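Local coordinates for putative lipoprotein (Campylobacter jejuni subsp. jejuni, PDB 4GIO), which is of unknown function but is a putative lipoprotein, probably membrane-anchored, whose single domain is a novel variant of the immunoglobulin fold, at residues Leu38-Val42 with Asn97-Leu101; Leu44-Ala49 with Ile79-Gln83; Ala49-Lys55 with Asp73-Ile79. One frame throughout, in Å; residues are numbered along the deposited sequence.

Interaction 1 of 3, residues Leu38-Val42 with Asn97-Leu101; sequences LEFEV and NDFRL
Two extended strands from different sheets face each other across the core of an immunoglobulin-like beta sandwich. Strands 38-42 and 98-101 run 8.1 Å apart at closest approach, their N-to-C directions 39° apart (signed crossing -39°), and the CA-CA separation opens from 6.2 Å at Leu38-Asn97 through 8.0 Å at Phe40-Phe99 to 9.2 Å at Val42-Leu101. Leu38 (chi1 t, chi2 p) turns its CB toward the partner and lays CD2 3.3 Å from Asp98 N and 3.5 Å from Asn97 C, where Asn97 and Asp98 form a classic beta bulge opposite Leu59. Glu39, like Glu41, points away, its OE2 in a salt bridge with Arg31. Phe40 supplies the centrepiece: it and Phe99, both chi1 p, stack face to face with centroids 3.7 Å apart and planes at 7°, CD2 of Phe40 lying 3.4 Å from CG of Phe99. The ring of Trp58 meets Phe40 at an incline. Val42 (chi1 t) sets CG2 3.8 Å from Leu101 CD2 and 4.2 Å from Phe99 CE2. Inward-facing leucine, valine and phenylalanine side chains thus join the two sheets through dispersion and the exclusion of water, with the backbones too far apart to pair.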
loop_
_atom_site.group_PDB
_atom_site.type_symbol
_atom_site.label_atom_id
_atom_site.label_comp_id
_atom_site.label_asym_id
_atom_site.label_seq_id
_atom_site.Cartn_x
_atom_site.Cartn_y
_atom_site.Cartn_z
ATOM N N LEU A 38 -2.405 9.276 9.389
ATOM C CA LEU A 38 -2.640 7.856 9.117
ATOM C C LEU A 38 -1.373 7.164 8.607
ATOM O O LEU A 38 -0.668 7.679 7.737
ATOM C CB LEU A 38 -3.752 7.740 8.091
ATOM C CG LEU A 38 -4.143 6.325 7.620
ATOM C CD1 LEU A 38 -4.844 5.586 8.798
ATOM C CD2 LEU A 38 -5.021 6.435 6.340
ATOM N N GLU A 39 -1.091 5.972 9.134
ATOM C CA GLU A 39 0.012 5.177 8.620
ATOM C C GLU A 39 -0.543 3.801 8.344
ATOM O O GLU A 39 -1.427 3.300 9.073
ATOM C CB GLU A 39 1.125 5.106 9.689
ATOM C CG GLU A 39 2.287 4.168 9.292
ATOM C CD GLU A 39 3.167 3.796 10.485
ATOM O OE1 GLU A 39 3.873 4.721 10.997
ATOM O OE2 GLU A 39 3.101 2.593 10.904
ATOM N N PHE A 40 -0.059 3.176 7.303
ATOM C CA PHE A 40 -0.492 1.798 7.065
ATOM C C PHE A 40 0.708 0.916 6.871
ATOM O O PHE A 40 1.801 1.412 6.508
ATOM C CB PHE A 40 -1.538 1.672 5.934
ATOM C CG PHE A 40 -1.012 1.947 4.542
ATOM C CD1 PHE A 40 -0.284 0.966 3.842
ATOM C CD2 PHE A 40 -1.255 3.189 3.917
ATOM C CE1 PHE A 40 0.182 1.207 2.546
ATOM C CE2 PHE A 40 -0.792 3.475 2.569
ATOM C CZ PHE A 40 -0.078 2.443 1.889
ATOM N N GLU A 41 0.517 -0.397 7.109
ATOM C CA GLU A 41 1.591 -1.407 6.909
ATOM C C GLU A 41 0.998 -2.556 6.162
ATOM O O GLU A 41 -0.078 -3.033 6.544
ATOM C CB GLU A 41 2.115 -1.973 8.226
ATOM C CG GLU A 41 3.110 -1.065 8.905
ATOM C CD GLU A 41 3.576 -1.570 10.321
ATOM O OE1 GLU A 41 4.240 -0.758 11.052
ATOM O OE2 GLU A 41 3.294 -2.757 10.683
ATOM N N VAL A 42 1.630 -2.952 5.070
ATOM C CA VAL A 42 1.121 -4.081 4.294
ATOM C C VAL A 42 2.276 -5.090 4.332
ATOM O O VAL A 42 3.417 -4.725 4.076
ATOM C CB VAL A 42 0.754 -3.673 2.877
ATOM C CG1 VAL A 42 0.298 -4.903 1.989
ATOM C CG2 VAL A 42 -0.370 -2.567 2.880
ATOM N N ASN A 97 -7.949 9.100 6.131
ATOM C CA ASN A 97 -8.478 8.137 7.138
ATOM C C ASN A 97 -8.467 6.705 6.620
ATOM O O ASN A 97 -8.736 5.779 7.360
ATOM C CB ASN A 97 -9.934 8.476 7.552
ATOM C CG ASN A 97 -10.032 9.762 8.479
ATOM O OD1 ASN A 97 -11.111 10.387 8.538
ATOM N ND2 ASN A 97 -8.903 10.198 9.100
ATOM N N ASP A 98 -8.204 6.529 5.326
ATOM C CA ASP A 98 -8.060 5.197 4.763
ATOM C C ASP A 98 -7.129 5.310 3.528
ATOM O O ASP A 98 -6.621 6.396 3.216
ATOM C CB ASP A 98 -9.457 4.670 4.409
ATOM C CG ASP A 98 -9.481 3.114 4.173
ATOM O OD1 ASP A 98 -8.432 2.408 4.396
ATOM O OD2 ASP A 98 -10.562 2.636 3.682
ATOM N N PHE A 99 -6.890 4.216 2.830
ATOM C CA PHE A 99 -5.944 4.237 1.692
ATOM C C PHE A 99 -6.372 3.149 0.684
ATOM O O PHE A 99 -7.157 2.284 1.000
ATOM C CB PHE A 99 -4.510 3.939 2.184
ATOM C CG PHE A 99 -4.300 2.463 2.620
ATOM C CD1 PHE A 99 -4.697 2.034 3.881
ATOM C CD2 PHE A 99 -3.698 1.525 1.766
ATOM C CE1 PHE A 99 -4.516 0.706 4.328
ATOM C CE2 PHE A 99 -3.481 0.157 2.200
ATOM C CZ PHE A 99 -3.911 -0.252 3.468
ATOM N N ARG A 100 -5.854 3.248 -0.519
ATOM C CA ARG A 100 -5.989 2.199 -1.540
ATOM C C ARG A 100 -4.600 1.957 -2.121
ATOM O O ARG A 100 -3.878 2.893 -2.381
ATOM C CB ARG A 100 -6.921 2.641 -2.631
ATOM C CG ARG A 100 -7.337 1.548 -3.595
ATOM C CD ARG A 100 -8.476 2.045 -4.575
ATOM N NE ARG A 100 -9.747 1.960 -3.828
ATOM C CZ ARG A 100 -10.571 2.974 -3.569
ATOM N NH1 ARG A 100 -10.361 4.181 -4.071
ATOM N NH2 ARG A 100 -11.642 2.740 -2.817
ATOM N N LEU A 101 -4.224 0.690 -2.288
ATOM C CA LEU A 101 -2.895 0.348 -2.731
ATOM C C LEU A 101 -2.991 -0.506 -3.988
ATOM O O LEU A 101 -3.567 -1.576 -3.939
ATOM C CB LEU A 101 -2.108 -0.379 -1.627
ATOM C CG LEU A 101 -0.731 -0.950 -2.013
ATOM C CD1 LEU A 101 0.277 0.173 -2.396
ATOM C CD2 LEU A 101 -0.115 -1.755 -0.842
#

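Interaction 2 of 3, residues Leu44-Ala49 with Ile79-Gln83; sequences LRSTFA and IPAGQ
Gly82 N donates to Ser46 O at 2.8 Å, the firmest direct link between the irregular segment 44-49 and the segment 79-83. Beside it a bridging water accepts from Ser46 N at 2.8 Å and lies 2.8 Å from Pro80 O and 2.7 Å from Gln83 O, both possible acceptors from it. Arg45 NH2 adds a weak hydrogen bond to Gly82 O at 3.2 Å, the guanidinium meeting the carbonyl near its own plane. Within 44-49, Ser46 (chi1 t) donates OG to Phe48 O at 2.6 Å, spanning the bend at Thr47, whose phi/psi of -63/-41 interrupts otherwise extended residues. Residues 80-83 form a type II beta turn: Ala81 at -50/124, Gly82 at 53/14, a positive phi that favours glycine, closed by a weak Gln83 N to Pro80 O bond of 3.5 Å. The contact thus sets two connections of the beta sandwich side by side, 38-44 to 50-59 and 75-79 to 85-90, each passing from one sheet to the other. CA atoms come within 4.9 Å at Thr47-Gly82 and 4.1 Å at Ala49-Ala81. Ala49 CA makes a CA-H...O contact with Ile79 O at 3.1 Å, and Thr47 O lies 3.3 Å from Ala81 CB. On the core side, Leu44 CD1 packs 4.1 Å from Ile79 CD1 (both residues chi1 m, chi2 t), Ser46 CB sits 4.1 Å from Ile79 CG2, and Leu24 touches all three side chains.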
loop_
_atom_site.group_PDB
_atom_site.type_symbol
_atom_site.label_atom_id
_atom_site.label_comp_id
_atom_site.label_asym_id
_atom_site.label_seq_id
_atom_site.Cartn_x
_atom_site.Cartn_y
_atom_site.Cartn_z
ATOM N N LEU A 44 3.962 -8.360 2.685
ATOM C CA LEU A 44 3.985 -9.083 1.414
ATOM C C LEU A 44 4.913 -10.295 1.562
ATOM O O LEU A 44 5.882 -10.231 2.324
ATOM C CB LEU A 44 4.497 -8.180 0.289
ATOM C CG LEU A 44 3.694 -6.857 0.121
ATOM C CD1 LEU A 44 4.360 -5.939 -0.830
ATOM C CD2 LEU A 44 2.230 -7.082 -0.356
ATOM N N ARG A 45 4.581 -11.396 0.895
ATOM C CA ARG A 45 5.561 -12.503 0.712
ATOM C C ARG A 45 5.295 -13.408 -0.478
ATOM O O ARG A 45 4.140 -13.680 -0.852
ATOM C CB ARG A 45 5.877 -13.373 1.942
ATOM C CG ARG A 45 4.846 -13.502 2.968
ATOM C CD ARG A 45 5.091 -14.827 3.825
ATOM N NE ARG A 45 5.823 -14.690 5.079
ATOM C CZ ARG A 45 7.104 -15.030 5.219
ATOM N NH1 ARG A 45 7.696 -14.899 6.377
ATOM N NH2 ARG A 45 7.779 -15.491 4.182
ATOM N N SER A 46 6.394 -13.889 -1.027
ATOM C CA SER A 46 6.357 -14.598 -2.275
ATOM C C SER A 46 7.379 -15.706 -2.223
ATOM O O SER A 46 8.465 -15.519 -1.685
ATOM C CB SER A 46 6.753 -13.625 -3.381
ATOM O OG SER A 46 6.739 -14.329 -4.615
ATOM N N THR A 47 7.034 -16.847 -2.802
ATOM C CA THR A 47 8.006 -17.916 -2.850
ATOM C C THR A 47 9.243 -17.552 -3.659
ATOM O O THR A 47 10.371 -17.824 -3.250
ATOM C CB THR A 47 7.436 -19.183 -3.472
ATOM O OG1 THR A 47 6.016 -19.288 -3.209
ATOM C CG2 THR A 47 8.270 -20.363 -2.926
ATOM N N PHE A 48 9.024 -16.889 -4.776
ATOM C CA PHE A 48 10.051 -16.454 -5.702
ATOM C C PHE A 48 10.213 -14.967 -5.634
ATOM O O PHE A 48 9.246 -14.218 -5.424
ATOM C CB PHE A 48 9.598 -16.785 -7.126
ATOM C CG PHE A 48 9.271 -18.220 -7.318
ATOM C CD1 PHE A 48 10.208 -19.209 -6.915
ATOM C CD2 PHE A 48 8.092 -18.603 -7.955
ATOM C CE1 PHE A 48 9.957 -20.558 -7.105
ATOM C CE2 PHE A 48 7.824 -19.959 -8.155
ATOM C CZ PHE A 48 8.754 -20.938 -7.721
ATOM N N ALA A 49 11.425 -14.526 -5.866
ATOM C CA ALA A 49 11.739 -13.115 -5.875
ATOM C C ALA A 49 10.890 -12.410 -6.963
ATOM O O ALA A 49 10.726 -12.917 -8.056
ATOM C CB ALA A 49 13.223 -12.936 -6.139
ATOM N N ILE A 79 10.614 -7.741 -3.907
ATOM C CA ILE A 79 10.203 -8.734 -2.884
ATOM C C ILE A 79 11.167 -9.951 -3.016
ATOM O O ILE A 79 11.100 -10.681 -4.028
ATOM C CB ILE A 79 8.735 -9.163 -3.094
ATOM C CG1 ILE A 79 7.819 -7.909 -3.009
ATOM C CG2 ILE A 79 8.286 -10.109 -2.037
ATOM C CD1 ILE A 79 6.441 -8.218 -3.489
ATOM N N PRO A 80 12.124 -10.097 -2.077
ATOM C CA PRO A 80 13.093 -11.257 -2.099
ATOM C C PRO A 80 12.388 -12.577 -1.882
ATOM O O PRO A 80 11.364 -12.626 -1.227
ATOM C CB PRO A 80 14.040 -10.965 -0.911
ATOM C CG PRO A 80 13.987 -9.460 -0.733
ATOM C CD PRO A 80 12.496 -9.125 -1.028
ATOM N N ALA A 81 12.905 -13.638 -2.489
ATOM C CA ALA A 81 12.353 -14.955 -2.266
ATOM C C ALA A 81 12.147 -15.379 -0.771
ATOM O O ALA A 81 13.060 -15.369 0.023
ATOM C CB ALA A 81 13.189 -16.033 -3.082
ATOM N N GLY A 82 10.921 -15.756 -0.424
ATOM C CA GLY A 82 10.579 -16.191 0.928
ATOM C C GLY A 82 10.913 -15.343 2.154
ATOM O O GLY A 82 10.866 -15.867 3.262
ATOM N N GLN A 83 11.266 -14.062 1.960
ATOM C CA GLN A 83 11.527 -13.082 3.043
ATOM C C GLN A 83 10.235 -12.234 3.191
ATOM O O GLN A 83 9.722 -11.726 2.209
ATOM C CB GLN A 83 12.623 -12.082 2.624
ATOM C CG GLN A 83 14.133 -12.331 3.027
ATOM C CD GLN A 83 15.010 -11.041 2.807
ATOM O OE1 GLN A 83 14.563 -9.926 3.119
ATOM N NE2 GLN A 83 16.234 -11.201 2.263
HETATM O O HOH W 1 8.847 -12.893 -0.020
#

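Interaction 3 of 3, residues Ala49-Lys55 with Asp73-Ile79; sequences AKDVIYK and DYQALRI
Val52 centres an antiparallel strand pair at the edge of one sheet of the immunoglobulin-like sandwich, its CG2 4.0 Å from both Leu77 CB and Ile79 CD1. On this same inward face Tyr54 (chi1 p) takes a CH-pi contact from Gln75 CB over its ring face, 3.7 Å from the centroid, while its CE2 lies 4.0 Å from Leu77 CB; its OH is hydrogen-bonded to Lys89 NZ of the other sheet. The axes of 50-55 and 75-79 approach to 4.6 Å at 144°. Lys50-Ile79, Val52-Leu77 and Tyr54-Gln75 are hydrogen-bonded pairs, each with reciprocal N-to-O bonds; Val52 N to Leu77 O is 2.8 Å, Gln75 N to Tyr54 O 3.0 Å. Asp51-Arg78 and Ile53-Ala76 are non-hydrogen-bonded pairs. On the outer face Ile53 CG2 lies 3.7 Å from Tyr74 CB. At one end Lys55 CD makes a CH-pi contact over the Tyr74 ring face, 4.0 Å from its centroid, and Lys55 NZ is hydrogen-bonded to Glu72 O. Towards the other, Arg78 (chi1 t, chi2 p) bends back over Asp51, bringing NH1 2.9 Å from Asp51 OD2 in a salt bridge.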
loop_
_atom_site.group_PDB
_atom_site.type_symbol
_atom_site.label_atom_id
_atom_site.label_comp_id
_atom_site.label_asym_id
_atom_site.label_seq_id
_atom_site.Cartn_x
_atom_site.Cartn_y
_atom_site.Cartn_z
ATOM N N ALA A 49 11.425 -14.526 -5.866
ATOM C CA ALA A 49 11.739 -13.115 -5.875
ATOM C C ALA A 49 10.890 -12.410 -6.963
ATOM O O ALA A 49 10.726 -12.917 -8.056
ATOM C CB ALA A 49 13.223 -12.936 -6.139
ATOM N N LYS A 50 10.304 -11.269 -6.643
ATOM C CA LYS A 50 9.472 -10.569 -7.627
ATOM C C LYS A 50 9.780 -9.085 -7.562
ATOM O O LYS A 50 9.956 -8.557 -6.457
ATOM C CB LYS A 50 8.010 -10.670 -7.207
ATOM C CG LYS A 50 7.165 -11.585 -8.021
ATOM C CD LYS A 50 6.804 -12.749 -7.140
ATOM C CE LYS A 50 5.490 -13.391 -7.511
ATOM N NZ LYS A 50 5.642 -14.104 -8.809
ATOM N N ASP A 51 9.780 -8.419 -8.713
ATOM C CA ASP A 51 9.853 -6.979 -8.718
ATOM C C ASP A 51 8.411 -6.527 -8.994
ATOM O O ASP A 51 7.764 -6.977 -9.941
ATOM C CB ASP A 51 10.812 -6.415 -9.774
ATOM C CG ASP A 51 12.298 -6.596 -9.396
ATOM O OD1 ASP A 51 12.694 -6.364 -8.221
ATOM O OD2 ASP A 51 13.053 -7.050 -10.264
ATOM N N VAL A 52 7.933 -5.653 -8.133
ATOM C CA VAL A 52 6.627 -5.071 -8.328
ATOM C C VAL A 52 6.630 -3.569 -8.324
ATOM O O VAL A 52 7.610 -2.918 -7.912
ATOM C CB VAL A 52 5.634 -5.587 -7.257
ATOM C CG1 VAL A 52 5.646 -7.081 -7.301
ATOM C CG2 VAL A 52 6.010 -5.039 -5.874
ATOM N N ILE A 53 5.517 -3.011 -8.810
ATOM C CA ILE A 53 5.371 -1.557 -8.849
ATOM C C ILE A 53 4.089 -1.228 -8.113
ATOM O O ILE A 53 3.072 -1.805 -8.411
ATOM C CB ILE A 53 5.348 -1.010 -10.304
ATOM C CG1 ILE A 53 6.782 -1.007 -10.892
ATOM C CG2 ILE A 53 4.715 0.409 -10.342
ATOM C CD1 ILE A 53 6.776 -1.002 -12.429
ATOM N N TYR A 54 4.147 -0.351 -7.112
ATOM C CA TYR A 54 2.926 0.004 -6.346
ATOM C C TYR A 54 2.514 1.496 -6.442
ATOM O O TYR A 54 3.361 2.377 -6.745
ATOM C CB TYR A 54 3.072 -0.422 -4.908
ATOM C CG TYR A 54 4.031 0.338 -4.087
ATOM C CD1 TYR A 54 3.652 1.501 -3.449
ATOM C CD2 TYR A 54 5.373 -0.111 -3.927
ATOM C CE1 TYR A 54 4.587 2.215 -2.648
ATOM C CE2 TYR A 54 6.286 0.552 -3.109
ATOM C CZ TYR A 54 5.891 1.711 -2.483
ATOM O OH TYR A 54 6.748 2.411 -1.734
ATOM N N LYS A 55 1.224 1.756 -6.174
ATOM C CA LYS A 55 0.720 3.116 -6.192
ATOM C C LYS A 55 -0.242 3.319 -5.044
ATOM O O LYS A 55 -1.126 2.514 -4.862
ATOM C CB LYS A 55 -0.015 3.386 -7.503
ATOM C CG LYS A 55 -0.433 4.902 -7.645
ATOM C CD LYS A 55 0.746 5.813 -7.945
ATOM C CE LYS A 55 0.266 7.221 -8.378
ATOM N NZ LYS A 55 -0.040 8.047 -7.203
ATOM N N ASP A 73 4.752 9.140 -6.909
ATOM C CA ASP A 73 4.671 8.454 -8.204
ATOM C C ASP A 73 4.631 6.936 -7.977
ATOM O O ASP A 73 4.825 6.511 -6.866
ATOM C CB ASP A 73 5.943 8.799 -8.974
ATOM C CG ASP A 73 5.795 8.642 -10.473
ATOM O OD1 ASP A 73 4.855 8.025 -10.997
ATOM O OD2 ASP A 73 6.670 9.182 -11.152
ATOM N N TYR A 74 4.415 6.155 -9.031
ATOM C CA TYR A 74 4.539 4.714 -8.967
ATOM C C TYR A 74 5.923 4.452 -8.387
ATOM O O TYR A 74 6.889 5.219 -8.662
ATOM C CB TYR A 74 4.415 4.109 -10.348
ATOM C CG TYR A 74 3.027 4.187 -10.931
ATOM C CD1 TYR A 74 2.643 5.277 -11.750
ATOM C CD2 TYR A 74 2.076 3.222 -10.642
ATOM C CE1 TYR A 74 1.349 5.350 -12.301
ATOM C CE2 TYR A 74 0.737 3.317 -11.128
ATOM C CZ TYR A 74 0.402 4.341 -11.993
ATOM O OH TYR A 74 -0.867 4.435 -12.545
ATOM N N GLN A 75 6.010 3.443 -7.534
ATOM C CA GLN A 75 7.268 3.105 -6.839
ATOM C C GLN A 75 7.620 1.665 -7.112
ATOM O O GLN A 75 6.760 0.783 -7.034
ATOM C CB GLN A 75 7.089 3.249 -5.342
ATOM C CG GLN A 75 6.700 4.645 -4.929
ATOM C CD GLN A 75 7.882 5.578 -5.063
ATOM O OE1 GLN A 75 8.934 5.345 -4.435
ATOM N NE2 GLN A 75 7.727 6.648 -5.865
ATOM N N ALA A 76 8.895 1.385 -7.324
ATOM C CA ALA A 76 9.321 -0.021 -7.486
ATOM C C ALA A 76 9.632 -0.608 -6.155
ATOM O O ALA A 76 10.071 0.095 -5.198
ATOM C CB ALA A 76 10.578 -0.121 -8.401
ATOM N N LEU A 77 9.422 -1.919 -6.061
ATOM C CA LEU A 77 9.702 -2.599 -4.836
ATOM C C LEU A 77 10.151 -3.993 -5.181
ATOM O O LEU A 77 9.506 -4.681 -5.990
ATOM C CB LEU A 77 8.483 -2.629 -3.923
ATOM C CG LEU A 77 8.548 -3.515 -2.674
ATOM C CD1 LEU A 77 9.540 -2.979 -1.590
ATOM C CD2 LEU A 77 7.123 -3.691 -2.025
ATOM N N ARG A 78 11.273 -4.401 -4.562
ATOM C CA ARG A 78 11.803 -5.749 -4.696
ATOM C C ARG A 78 11.279 -6.646 -3.566
ATOM O O ARG A 78 11.455 -6.342 -2.382
ATOM C CB ARG A 78 13.328 -5.734 -4.638
ATOM C CG ARG A 78 13.922 -7.137 -4.686
ATOM C CD ARG A 78 14.065 -7.564 -6.122
ATOM N NE ARG A 78 14.752 -8.848 -6.255
ATOM C CZ ARG A 78 14.914 -9.492 -7.406
ATOM N NH1 ARG A 78 14.446 -8.988 -8.535
ATOM N NH2 ARG A 78 15.549 -10.651 -7.431
ATOM N N ILE A 79 10.614 -7.741 -3.907
ATOM C CA ILE A 79 10.203 -8.734 -2.884
ATOM C C ILE A 79 11.167 -9.951 -3.016
ATOM O O ILE A 79 11.100 -10.681 -4.028
ATOM C CB ILE A 79 8.735 -9.163 -3.094
ATOM C CG1 ILE A 79 7.819 -7.909 -3.009
ATOM C CG2 ILE A 79 8.286 -10.109 -2.037
ATOM C CD1 ILE A 79 6.441 -8.218 -3.489
#

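The three contacts trace one sandwich from its middle to one end. Interaction 1 lies deepest, about 6 Å between its centre and that of the chain, interaction 3 about 10 Å and interaction 2 about 16 Å. Interactions 1 and 3 meet where Leu101 CD1 packs 3.8 Å from Tyr54 CD1, strands 98-105 and 50-59 being neighbours in one sheet, so the core between the sheets continues from the phenylalanine stack towards Tyr54. Interactions 2 and 3 share Ala49 and Ile79, where the strand pair gives way to the connections; Leu44 CD1 touches Leu77 CD2 at 3.8 Å. Interactions 1 and 2 lie about 22 Å apart, centre to centre, their first segments adjoining in sequence where strand 38-44 runs out into the loop.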